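Local coordinates for halocarboxylic acid dehalogenase DehI (Pseudomonas putida, PDB 3BJX), which probably catalyses the hydrolytic removal of the halogen from 2-haloalkanoic acids, at residues A[55-60]-A[134-139]; A[141-146]-A[271-276]. All blocks are in the same frame, centred on the assembly; numbering follows the deposited sequence.

Contact 1 (A[55-60]-A[134-139])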
ATOM      1  N   ARG A  55      -6.354  13.928  -5.687  1.00 18.09           N
ATOM      2  CA  ARG A  55      -5.626  15.164  -5.414  1.00 17.42           C
ATOM      3  C   ARG A  55      -4.116  14.945  -5.277  1.00 18.12           C
ATOM      4  O   ARG A  55      -3.318  15.838  -5.631  1.00 18.41           O
ATOM      5  CB  ARG A  55      -6.191  15.879  -4.170  1.00 15.73           C
ATOM      6  CG  ARG A  55      -7.710  16.061  -4.227  1.00 14.81           C
ATOM      7  CD  ARG A  55      -8.207  17.104  -3.241  1.00 14.76           C
ATOM      8  NE  ARG A  55      -7.876  16.837  -1.835  1.00 11.12           N
ATOM      9  CZ  ARG A  55      -8.712  16.315  -0.934  1.00 12.02           C
ATOM     10  NH1 ARG A  55      -9.939  15.939  -1.275  1.00 10.43           N
ATOM     11  NH2 ARG A  55      -8.304  16.144   0.330  1.00 11.49           N
ATOM     12  N   VAL A  56      -3.735  13.776  -4.763  1.00 15.30           N
ATOM     13  CA  VAL A  56      -2.337  13.359  -4.743  1.00 15.78           C
ATOM     14  C   VAL A  56      -1.821  13.004  -6.143  1.00 16.60           C
ATOM     15  O   VAL A  56      -0.679  13.319  -6.476  1.00 16.39           O
ATOM     16  CB  VAL A  56      -2.099  12.189  -3.743  1.00 13.81           C
ATOM     17  CG1 VAL A  56      -0.671  11.668  -3.837  1.00 12.09           C
ATOM     18  CG2 VAL A  56      -2.431  12.657  -2.301  1.00 12.01           C
ATOM     19  N   LEU A  57      -2.676  12.367  -6.945  1.00 18.43           N
ATOM     20  CA  LEU A  57      -2.354  11.944  -8.321  1.00 18.92           C
ATOM     21  C   LEU A  57      -2.213  13.144  -9.220  1.00 18.65           C
ATOM     22  O   LEU A  57      -1.437  13.127 -10.173  1.00 19.02           O
ATOM     23  CB  LEU A  57      -3.454  11.041  -8.898  1.00 17.33           C
ATOM     24  CG  LEU A  57      -3.682   9.669  -8.276  1.00 18.22           C
ATOM     25  CD1 LEU A  57      -4.923   8.974  -8.917  1.00 18.61           C
ATOM     26  CD2 LEU A  57      -2.413   8.788  -8.369  1.00 18.16           C
ATOM     27  N   ALA A  58      -2.994  14.175  -8.906  1.00 18.25           N
ATOM     28  CA  ALA A  58      -2.903  15.484  -9.527  1.00 19.54           C
ATOM     29  C   ALA A  58      -1.509  16.118  -9.433  1.00 20.86           C
ATOM     30  O   ALA A  58      -1.208  17.042 -10.194  1.00 21.48           O
ATOM     31  CB  ALA A  58      -3.940  16.420  -8.902  1.00 20.27           C
ATOM     32  N   THR A  59      -0.672  15.642  -8.508  1.00 20.63           N
ATOM     33  CA  THR A  59       0.709  16.164  -8.360  1.00 22.08           C
ATOM     34  C   THR A  59       1.736  15.476  -9.288  1.00 23.09           C
ATOM     35  O   THR A  59       2.907  15.871  -9.310  1.00 24.78           O
ATOM     36  CB  THR A  59       1.222  16.106  -6.896  1.00 19.45           C
ATOM     37  OG1 THR A  59       1.564  14.761  -6.572  1.00 20.39           O
ATOM     38  CG2 THR A  59       0.181  16.573  -5.934  1.00 18.10           C
ATOM     39  N   PHE A  60       1.293  14.466 -10.040  1.00 23.38           N
ATOM     40  CA  PHE A  60       2.118  13.766 -11.042  1.00 24.17           C
ATOM     41  C   PHE A  60       1.879  14.386 -12.420  1.00 25.67           C
ATOM     42  O   PHE A  60       0.748  14.404 -12.899  1.00 26.50           O
ATOM     43  CB  PHE A  60       1.777  12.267 -11.084  1.00 23.56           C
ATOM     44  CG  PHE A  60       2.212  11.496  -9.858  1.00 23.48           C
ATOM     45  CD1 PHE A  60       3.455  10.858  -9.822  1.00 24.04           C
ATOM     46  CD2 PHE A  60       1.387  11.402  -8.748  1.00 23.25           C
ATOM     47  CE1 PHE A  60       3.874  10.158  -8.684  1.00 23.63           C
ATOM     48  CE2 PHE A  60       1.794  10.703  -7.607  1.00 23.24           C
ATOM     49  CZ  PHE A  60       3.037  10.072  -7.580  1.00 23.52           C
ATOM     50  N   LEU A 134     -13.362   1.989  -7.145  1.00 14.83           N
ATOM     51  CA  LEU A 134     -13.329   1.400  -8.489  1.00 16.07           C
ATOM     52  C   LEU A 134     -12.385   2.151  -9.401  1.00 17.36           C
ATOM     53  O   LEU A 134     -11.548   1.540 -10.064  1.00 19.33           O
ATOM     54  CB  LEU A 134     -14.717   1.388  -9.124  1.00 15.09           C
ATOM     55  CG  LEU A 134     -15.708   0.386  -8.578  1.00 15.99           C
ATOM     56  CD1 LEU A 134     -17.097   0.859  -8.949  1.00 16.18           C
ATOM     57  CD2 LEU A 134     -15.420  -1.072  -9.046  1.00 15.21           C
ATOM     58  N   LEU A 135     -12.542   3.476  -9.456  1.00 18.46           N
ATOM     59  CA  LEU A 135     -11.622   4.339 -10.216  1.00 17.61           C
ATOM     60  C   LEU A 135     -10.155   4.017  -9.876  1.00 17.93           C
ATOM     61  O   LEU A 135      -9.401   3.609 -10.749  1.00 19.05           O
ATOM     62  CB  LEU A 135     -11.933   5.830 -10.005  1.00 16.31           C
ATOM     63  CG  LEU A 135     -10.924   6.840 -10.585  1.00 17.18           C
ATOM     64  CD1 LEU A 135     -10.718   6.645 -12.082  1.00 17.51           C
ATOM     65  CD2 LEU A 135     -11.312   8.273 -10.310  1.00 16.65           C
ATOM     66  N   ILE A 136      -9.782   4.170  -8.606  1.00 17.21           N
ATOM     67  CA  ILE A 136      -8.427   3.910  -8.118  1.00 16.43           C
ATOM     68  C   ILE A 136      -7.951   2.484  -8.426  1.00 16.52           C
ATOM     69  O   ILE A 136      -6.784   2.283  -8.789  1.00 16.44           O
ATOM     70  CB  ILE A 136      -8.327   4.255  -6.599  1.00 17.88           C
ATOM     71  CG1 ILE A 136      -8.517   5.780  -6.353  1.00 18.33           C
ATOM     72  CG2 ILE A 136      -7.081   3.686  -5.944  1.00 17.29           C
ATOM     73  CD1 ILE A 136      -7.810   6.704  -7.308  1.00 19.36           C
ATOM     74  N   THR A 137      -8.858   1.508  -8.294  1.00 16.53           N
ATOM     75  CA  THR A 137      -8.609   0.125  -8.741  1.00 14.93           C
ATOM     76  C   THR A 137      -8.430  -0.012 -10.262  1.00 14.43           C
ATOM     77  O   THR A 137      -7.505  -0.715 -10.677  1.00 15.64           O
ATOM     78  CB  THR A 137      -9.676  -0.883  -8.230  1.00 13.71           C
ATOM     79  OG1 THR A 137      -9.863  -0.696  -6.826  1.00 13.92           O
ATOM     80  CG2 THR A 137      -9.221  -2.342  -8.461  1.00 13.69           C
ATOM     81  N   ALA A 138      -9.276   0.635 -11.090  1.00 13.15           N
ATOM     82  CA  ALA A 138      -9.070   0.593 -12.559  1.00 12.25           C
ATOM     83  C   ALA A 138      -7.702   1.170 -12.926  1.00 12.37           C
ATOM     84  O   ALA A 138      -6.941   0.581 -13.711  1.00 13.14           O
ATOM     85  CB  ALA A 138     -10.174   1.328 -13.309  1.00 14.01           C
ATOM     86  N   LEU A 139      -7.382   2.306 -12.308  1.00 11.74           N
ATOM     87  CA  LEU A 139      -6.079   2.943 -12.440  1.00 11.67           C
ATOM     88  C   LEU A 139      -4.902   2.105 -11.928  1.00 13.45           C
ATOM     89  O   LEU A 139      -3.888   2.073 -12.575  1.00 15.29           O
ATOM     90  CB  LEU A 139      -6.084   4.317 -11.765  1.00 10.37           C
ATOM     91  CG  LEU A 139      -7.056   5.427 -12.208  1.00  9.28           C
ATOM     92  CD1 LEU A 139      -6.619   6.752 -11.637  1.00  7.49           C
ATOM     93  CD2 LEU A 139      -7.220   5.524 -13.715  1.00  7.46           C
TER
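Leu57 meets Ile136 and Leu139 with its CD1 methyl, while at its backbone end its carbonyl O lies at the edge of the Phe60 ring, in the ring plane. The Phe60 ring itself makes no contact with 134-139. Leu57 O accepts Phe60 N at 3.0 Å, closing the type I turn from Leu57 to Phe60. Beside it, Val56 O takes two donors from Thr59, the backbone N and OG1; Thr59 OG1 stands 2.7 Å from Val56 O in the carbonyl plane. Thr59 OG1 is also bonded to Asn268 of the second subunit.

Between the segments the touching atoms are all methyls. With CG anti to the carbonyl carbon (chi1 -66°) and CD1 anti to CA (chi2 175°), the Leu57 chain stretches straight at helix 112-143. Leu57 CD1 comes to 4.0 Å from Ile136 CD1 and 3.9 Å from Leu139 CD1, touching two residues three apart, about one turn along helix 112-143. Leu139 leaves its backbone toward 55-60 and ends in CD1; Ile136 gets there through the last methyl of its longer branch. Leu57 also lies against Val276 of helix 267-299, which places it in the hydrophobic core between helices.

No hydrogen bond or charge joins the two segments, so shape and the burial of three aliphatic ends carry this small interface.

Contact 2 (A[141-146]-A[271-276])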
ATOM      1  N   GLU A 141      -4.687  -1.206 -11.324  1.00 18.79           N
ATOM      2  CA  GLU A 141      -4.576  -2.466 -12.038  1.00 18.91           C
ATOM      3  C   GLU A 141      -3.901  -2.325 -13.414  1.00 17.58           C
ATOM      4  O   GLU A 141      -3.022  -3.125 -13.776  1.00 15.22           O
ATOM      5  CB  GLU A 141      -5.977  -3.073 -12.135  1.00 21.98           C
ATOM      6  CG  GLU A 141      -6.074  -4.578 -12.009  1.00 24.02           C
ATOM      7  CD  GLU A 141      -5.303  -5.179 -10.850  1.00 24.67           C
ATOM      8  OE1 GLU A 141      -5.228  -4.584  -9.760  1.00 25.63           O
ATOM      9  OE2 GLU A 141      -4.784  -6.290 -11.039  1.00 24.66           O
ATOM     10  N   SER A 142      -4.290  -1.297 -14.172  1.00 18.99           N
ATOM     11  CA  SER A 142      -3.696  -1.032 -15.485  1.00 18.24           C
ATOM     12  C   SER A 142      -2.266  -0.475 -15.374  1.00 20.49           C
ATOM     13  O   SER A 142      -1.371  -0.836 -16.162  1.00 17.87           O
ATOM     14  CB  SER A 142      -4.592  -0.123 -16.332  1.00 17.55           C
ATOM     15  OG  SER A 142      -4.898   1.089 -15.659  1.00 18.81           O
HETATM   16  N   MSE A 143      -2.057   0.397 -14.388  1.00 23.00           N
HETATM   17  CA  MSE A 143      -0.718   0.837 -14.004  1.00 26.13           C
HETATM   18  C   MSE A 143       0.225  -0.348 -13.844  1.00 24.93           C
HETATM   19  O   MSE A 143       1.383  -0.283 -14.233  1.00 25.63           O
HETATM   20  CB  MSE A 143      -0.775   1.619 -12.694  1.00 31.40           C
HETATM   21  CG  MSE A 143       0.556   2.150 -12.207  1.00 37.43           C
HETATM   22 SE   MSE A 143       1.451   3.253 -13.568  1.00 46.37          SE
HETATM   23  CE  MSE A 143      -0.030   4.462 -13.998  1.00 43.80           C
ATOM     24  N   GLN A 144      -0.289  -1.433 -13.279  1.00 23.45           N
ATOM     25  CA  GLN A 144       0.490  -2.659 -13.105  1.00 23.48           C
ATOM     26  C   GLN A 144       0.368  -3.718 -14.241  1.00 23.60           C
ATOM     27  O   GLN A 144       0.672  -4.878 -14.028  1.00 21.99           O
ATOM     28  CB  GLN A 144       0.206  -3.274 -11.727  1.00 21.09           C
ATOM     29  CG  GLN A 144       0.647  -2.396 -10.571  1.00 19.56           C
ATOM     30  CD  GLN A 144       0.279  -3.020  -9.238  1.00 20.28           C
ATOM     31  OE1 GLN A 144       0.166  -4.234  -9.143  1.00 19.83           O
ATOM     32  NE2 GLN A 144       0.091  -2.193  -8.203  1.00 17.65           N
HETATM   33  N   MSE A 145      -0.052  -3.302 -15.437  1.00 26.40           N
HETATM   34  CA  MSE A 145      -0.098  -4.183 -16.627  1.00 29.94           C
HETATM   35  C   MSE A 145      -1.006  -5.432 -16.490  1.00 26.44           C
HETATM   36  O   MSE A 145      -0.662  -6.542 -16.942  1.00 23.00           O
HETATM   37  CB  MSE A 145       1.319  -4.622 -17.017  1.00 36.38           C
HETATM   38  CG  MSE A 145       2.363  -3.535 -16.931  1.00 44.56           C
HETATM   39 SE   MSE A 145       2.289  -2.412 -18.498  1.00 55.18          SE
HETATM   40  CE  MSE A 145       2.815  -3.713 -19.877  1.00 51.29           C
ATOM     41  N   ARG A 146      -2.140  -5.249 -15.835  1.00 23.99           N
ATOM     42  CA  ARG A 146      -3.159  -6.283 -15.769  1.00 22.87           C
ATOM     43  C   ARG A 146      -4.424  -5.726 -16.403  1.00 21.61           C
ATOM     44  O   ARG A 146      -4.630  -4.505 -16.405  1.00 21.52           O
ATOM     45  CB  ARG A 146      -3.356  -6.811 -14.330  1.00 22.93           C
ATOM     46  CG  ARG A 146      -2.241  -7.795 -13.898  1.00 21.60           C
ATOM     47  CD  ARG A 146      -2.500  -8.444 -12.525  1.00 21.20           C
ATOM     48  NE  ARG A 146      -2.481  -7.469 -11.440  1.00 17.99           N
ATOM     49  CZ  ARG A 146      -1.422  -7.163 -10.692  1.00 16.25           C
ATOM     50  NH1 ARG A 146      -0.247  -7.760 -10.885  1.00 12.74           N
ATOM     51  NH2 ARG A 146      -1.548  -6.241  -9.733  1.00 13.81           N
ATOM     52  N   ALA A 271       7.134   4.778 -10.616  1.00 18.62           N
ATOM     53  CA  ALA A 271       7.288   3.997  -9.410  1.00 18.28           C
ATOM     54  C   ALA A 271       6.453   4.580  -8.264  1.00 17.68           C
ATOM     55  O   ALA A 271       5.888   3.832  -7.464  1.00 16.82           O
ATOM     56  CB  ALA A 271       8.777   3.933  -9.016  1.00 17.81           C
ATOM     57  N   GLY A 272       6.406   5.916  -8.178  1.00 17.70           N
ATOM     58  CA  GLY A 272       5.705   6.624  -7.091  1.00 15.80           C
ATOM     59  C   GLY A 272       4.215   6.548  -7.331  1.00 15.71           C
ATOM     60  O   GLY A 272       3.431   6.290  -6.426  1.00 14.93           O
ATOM     61  N   LEU A 273       3.842   6.772  -8.579  1.00 15.09           N
ATOM     62  CA  LEU A 273       2.490   6.578  -9.056  1.00 17.69           C
ATOM     63  C   LEU A 273       1.946   5.141  -8.782  1.00 16.12           C
ATOM     64  O   LEU A 273       0.799   4.979  -8.329  1.00 14.67           O
ATOM     65  CB  LEU A 273       2.475   6.876 -10.554  1.00 18.13           C
ATOM     66  CG  LEU A 273       1.154   6.740 -11.276  1.00 20.98           C
ATOM     67  CD1 LEU A 273       0.140   7.612 -10.577  1.00 20.55           C
ATOM     68  CD2 LEU A 273       1.356   7.169 -12.746  1.00 21.39           C
ATOM     69  N   THR A 274       2.763   4.128  -9.072  1.00 14.16           N
ATOM     70  CA  THR A 274       2.395   2.730  -8.811  1.00 15.73           C
ATOM     71  C   THR A 274       2.138   2.524  -7.333  1.00 15.32           C
ATOM     72  O   THR A 274       1.132   1.904  -6.977  1.00 19.07           O
ATOM     73  CB  THR A 274       3.496   1.734  -9.248  1.00 15.16           C
ATOM     74  OG1 THR A 274       3.735   1.866 -10.649  1.00 13.53           O
ATOM     75  CG2 THR A 274       3.112   0.287  -8.924  1.00 13.32           C
ATOM     76  N   GLY A 275       3.046   3.031  -6.496  1.00 13.23           N
ATOM     77  CA  GLY A 275       2.967   2.909  -5.032  1.00 10.45           C
ATOM     78  C   GLY A 275       1.798   3.691  -4.461  1.00  9.95           C
ATOM     79  O   GLY A 275       1.156   3.254  -3.515  1.00 10.15           O
ATOM     80  N   VAL A 276       1.509   4.836  -5.058  1.00  9.58           N
ATOM     81  CA  VAL A 276       0.402   5.694  -4.625  1.00 10.71           C
ATOM     82  C   VAL A 276      -0.958   5.028  -4.892  1.00 12.18           C
ATOM     83  O   VAL A 276      -1.836   5.016  -4.020  1.00 13.20           O
ATOM     84  CB  VAL A 276       0.499   7.098  -5.289  1.00  8.76           C
ATOM     85  CG1 VAL A 276      -0.791   7.878  -5.156  1.00  9.32           C
ATOM     86  CG2 VAL A 276       1.613   7.892  -4.667  1.00  7.06           C
TER
HETATM   87  O   HOH W   1      -0.396   0.640  -8.681  1.00 19.04           O
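Met143, modelled as selenomethionine, forms the apolar pair of the contact with Leu273. Its CG is anti to the backbone N (chi1 -179°), and bends at the next two torsions swing the terminal methyl round to Leu273, the two side chains crossing at about a right angle. Met143 CE to Leu273 CD2 is only 3.3 Å, tighter than usual for two carbons. Farther back, Met143 CG lies in van der Waals contact with Thr274 OG1 at 3.6 Å, and that hydroxyl is bonded to Leu270 O one turn earlier. With only an alanine at Leu273, the selenomethionine methyl would probably lose its close neighbour and be freer to turn.

The polar link runs through water. Gln144 NE2 donates to a water at 2.9 Å, and that water donates to Thr274 O at 2.6 Å; beside this bridge Gln144 CG and NE2 pass Thr274 CG2. At its other end the amide accepts a weak bond from Arg146 NH2 on OE1, which together with the water would fix which way round it lies.

No salt bridge crosses between the two segments; Arg146 NE meets Glu141 OE2 at 2.6 Å, nearly straight (174°), from 36° out of the carboxylate plane. Glu141 also pairs with Arg244 and Arg248, and Arg146 with Asp194 of the second subunit.

A Schellman motif with Met145 at C-prime ends helix 112-143 here; the end of this helix lies against helix 267-299, with Tyr63 of helix 63-71 touching both Met143 and Leu273.

From the N terminus, helix 52-57 comes first. Contact 1 closes the loop of 73 residues, mostly helical, that leads from it to helix 112-143. Contact 2 opens just afterwards, at the end of that same helix, and closes a second loop of 124 residues on helix 267-299. The two loops therefore follow in series, neither nested nor crossed. In space they join: Leu57 turns CD1 to contact 1 but brings CD2 to 3.6 Å from Leu273 CD1 of contact 2, and Phe60 CE1 packs 3.4 Å from Leu273 N. Helices 52-57, 112-143 and 267-299 thus form one three-way junction, and both contacts border the second subunit.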